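Local coordinates for lipolytic protein G-D-S-L family (PDB 4Q7Q) that is of unproven function but probably hydrolyses ester bonds of lipids or other acylated substrates, as GDSL-type hydrolases do, at residues K191-K196 against E222-P227. Sequence-based numbering, arbitrary orientation.
Sequences KFKHLK and EYPYPP
His-194 and Glu-222 meet through ring edge and carboxylate: NE2 of His-194 donates to OE1 of Glu-222 at 3.0 Å, with an N-H...O angle of 149°. The acceptor lies near the imidazole plane, and ring and carboxylate are only 20° from coplanar. CG of His-194 stands anti to its backbone N (chi1 174°), which sets the ring out from the strand on the side of Glu-222; the ring also stacks on that of Tyr-203, in the partner strand 203-206. The same residue is gripped through its backbone, where His-194 N donates to Pro-224 O at 2.8 Å. Pro-224 O also receives a CA-H...O contact from Lys-193, whose CA lies 3.4 Å from it. Strand 193-196 pairs antiparallel with strand 203-206 in a two-stranded sheet apart from the parallel sheet of the SGNH-hydrolase fold, and the irregular, proline-rich 222-227 loop packs against it. Apolar contacts flank the backbone bond. CG of Pro-226 comes obliquely to within 3.7 Å of CE2 of Phe-192, while CD of Pro-226 approaches CB of His-194. Lys-193 runs beside Pro-224, pointing the same way, and CG of Lys-193 sits 3.6 Å from CE1 of Tyr-225, whose ring it approaches obliquely. Beyond CG the lysine chain is extended, carrying NZ to a salt bridge with Asp-134; the hydroxyl of Tyr-225 bonds to the backbone O of that same residue. The edge of the Tyr-225 ring faces Phe-192 O in plane, CD1 at 3.3 Å; this buried carbonyl has no hydrogen-bond partner in the model. Leu-195 reaches Pro-224 CB through CD2 at 4.1 Å, and both side chains also touch Phe-216.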
loop_
_atom_site.group_PDB
_atom_site.type_symbol
_atom_site.label_atom_id
_atom_site.label_comp_id
_atom_site.label_asym_id
_atom_site.label_seq_id
_atom_site.Cartn_x
_atom_site.Cartn_y
_atom_site.Cartn_z
ATOM N N LYS A 191 -17.008 6.993 0.971
ATOM C CA LYS A 191 -18.474 7.047 1.003
ATOM C C LYS A 191 -19.062 7.719 -0.239
ATOM O O LYS A 191 -20.130 7.334 -0.721
ATOM C CB LYS A 191 -18.965 7.791 2.252
ATOM C CG LYS A 191 -18.551 7.176 3.579
ATOM C CD LYS A 191 -19.243 5.853 3.817
ATOM C CE LYS A 191 -18.961 5.328 5.220
ATOM N NZ LYS A 191 -19.560 6.194 6.271
ATOM N N PHE A 192 -18.373 8.739 -0.736
ATOM C CA PHE A 192 -18.835 9.480 -1.905
ATOM C C PHE A 192 -17.726 10.387 -2.395
ATOM O O PHE A 192 -16.725 10.591 -1.703
ATOM C CB PHE A 192 -20.078 10.325 -1.584
ATOM C CG PHE A 192 -19.856 11.358 -0.507
ATOM C CD1 PHE A 192 -20.098 11.052 0.825
ATOM C CD2 PHE A 192 -19.391 12.628 -0.827
ATOM C CE1 PHE A 192 -19.892 11.996 1.818
ATOM C CE2 PHE A 192 -19.180 13.575 0.161
ATOM C CZ PHE A 192 -19.431 13.253 1.487
ATOM N N LYS A 193 -17.918 10.910 -3.601
ATOM C CA LYS A 193 -17.079 11.955 -4.149
ATOM C C LYS A 193 -17.987 13.173 -4.302
ATOM O O LYS A 193 -19.062 13.073 -4.880
ATOM C CB LYS A 193 -16.537 11.511 -5.505
ATOM C CG LYS A 193 -15.078 11.841 -5.782
ATOM C CD LYS A 193 -14.661 11.237 -7.118
ATOM C CE LYS A 193 -13.264 11.642 -7.549
ATOM N NZ LYS A 193 -12.992 11.122 -8.921
ATOM N N HIS A 194 -17.541 14.302 -3.762
ATOM C CA HIS A 194 -18.288 15.547 -3.720
ATOM C C HIS A 194 -18.009 16.303 -5.018
ATOM O O HIS A 194 -16.941 16.885 -5.184
ATOM C CB HIS A 194 -17.797 16.320 -2.489
ATOM C CG HIS A 194 -18.341 17.704 -2.352
ATOM N ND1 HIS A 194 -19.652 17.961 -2.021
ATOM C CD2 HIS A 194 -17.732 18.911 -2.447
ATOM C CE1 HIS A 194 -19.836 19.268 -1.940
ATOM N NE2 HIS A 194 -18.686 19.866 -2.194
ATOM N N LEU A 195 -18.959 16.277 -5.950
ATOM C CA LEU A 195 -18.694 16.754 -7.308
ATOM C C LEU A 195 -19.805 17.626 -7.848
ATOM O O LEU A 195 -20.967 17.453 -7.498
ATOM C CB LEU A 195 -18.540 15.561 -8.249
ATOM C CG LEU A 195 -17.436 14.558 -7.933
ATOM C CD1 LEU A 195 -17.610 13.309 -8.791
ATOM C CD2 LEU A 195 -16.071 15.185 -8.168
ATOM N N LYS A 196 -19.442 18.549 -8.731
ATOM C CA LYS A 196 -20.434 19.318 -9.457
ATOM C C LYS A 196 -21.190 18.439 -10.443
ATOM O O LYS A 196 -20.598 17.626 -11.158
ATOM C CB LYS A 196 -19.787 20.498 -10.188
ATOM C CG LYS A 196 -19.302 21.597 -9.259
ATOM C CD LYS A 196 -18.837 22.805 -10.035
ATOM C CE LYS A 196 -18.411 23.919 -9.093
ATOM N NZ LYS A 196 -17.951 25.111 -9.840
ATOM N N GLU A 222 -14.286 21.878 -5.444
ATOM C CA GLU A 222 -13.687 21.765 -4.117
ATOM C C GLU A 222 -13.119 20.362 -3.937
ATOM O O GLU A 222 -13.421 19.468 -4.728
ATOM C CB GLU A 222 -14.739 22.036 -3.039
ATOM C CG GLU A 222 -15.408 23.393 -3.157
ATOM C CD GLU A 222 -16.676 23.494 -2.331
ATOM O OE1 GLU A 222 -17.260 22.442 -1.997
ATOM O OE2 GLU A 222 -17.087 24.630 -2.015
ATOM N N TYR A 223 -12.302 20.167 -2.904
ATOM C CA TYR A 223 -11.724 18.850 -2.644
ATOM C C TYR A 223 -12.846 17.833 -2.505
ATOM O O TYR A 223 -13.749 18.013 -1.695
ATOM C CB TYR A 223 -10.859 18.866 -1.389
ATOM C CG TYR A 223 -10.157 17.545 -1.160
ATOM C CD1 TYR A 223 -9.117 17.134 -1.995
ATOM C CD2 TYR A 223 -10.538 16.701 -0.123
ATOM C CE1 TYR A 223 -8.479 15.926 -1.801
ATOM C CE2 TYR A 223 -9.901 15.487 0.078
ATOM C CZ TYR A 223 -8.871 15.109 -0.763
ATOM O OH TYR A 223 -8.239 13.902 -0.571
ATOM N N PRO A 224 -12.810 16.771 -3.321
ATOM C CA PRO A 224 -13.990 15.906 -3.449
ATOM C C PRO A 224 -14.162 14.868 -2.332
ATOM O O PRO A 224 -15.163 14.146 -2.332
ATOM C CB PRO A 224 -13.758 15.211 -4.790
ATOM C CG PRO A 224 -12.260 15.153 -4.910
ATOM C CD PRO A 224 -11.770 16.446 -4.313
ATOM N N TYR A 225 -13.226 14.802 -1.393
ATOM C CA TYR A 225 -13.361 13.879 -0.267
ATOM C C TYR A 225 -13.360 14.592 1.089
ATOM O O TYR A 225 -12.375 14.533 1.820
ATOM C CB TYR A 225 -12.241 12.833 -0.305
ATOM C CG TYR A 225 -12.303 11.872 -1.471
ATOM C CD1 TYR A 225 -13.502 11.281 -1.854
ATOM C CD2 TYR A 225 -11.155 11.547 -2.182
ATOM C CE1 TYR A 225 -13.556 10.391 -2.914
ATOM C CE2 TYR A 225 -11.193 10.654 -3.248
ATOM C CZ TYR A 225 -12.397 10.082 -3.613
ATOM O OH TYR A 225 -12.441 9.191 -4.663
ATOM N N PRO A 226 -14.469 15.270 1.433
ATOM C CA PRO A 226 -14.576 15.889 2.757
ATOM C C PRO A 226 -14.567 14.806 3.839
ATOM O O PRO A 226 -14.649 13.627 3.496
ATOM C CB PRO A 226 -15.931 16.609 2.693
ATOM C CG PRO A 226 -16.705 15.873 1.667
ATOM C CD PRO A 226 -15.697 15.445 0.641
ATOM N N PRO A 227 -14.434 15.190 5.122
ATOM C CA PRO A 227 -14.377 14.208 6.213
ATOM C C PRO A 227 -15.470 13.137 6.171
ATOM O O PRO A 227 -15.182 11.974 6.456
ATOM C CB PRO A 227 -14.540 15.077 7.460
ATOM C CG PRO A 227 -13.891 16.361 7.077
ATOM C CD PRO A 227 -14.216 16.563 5.616
#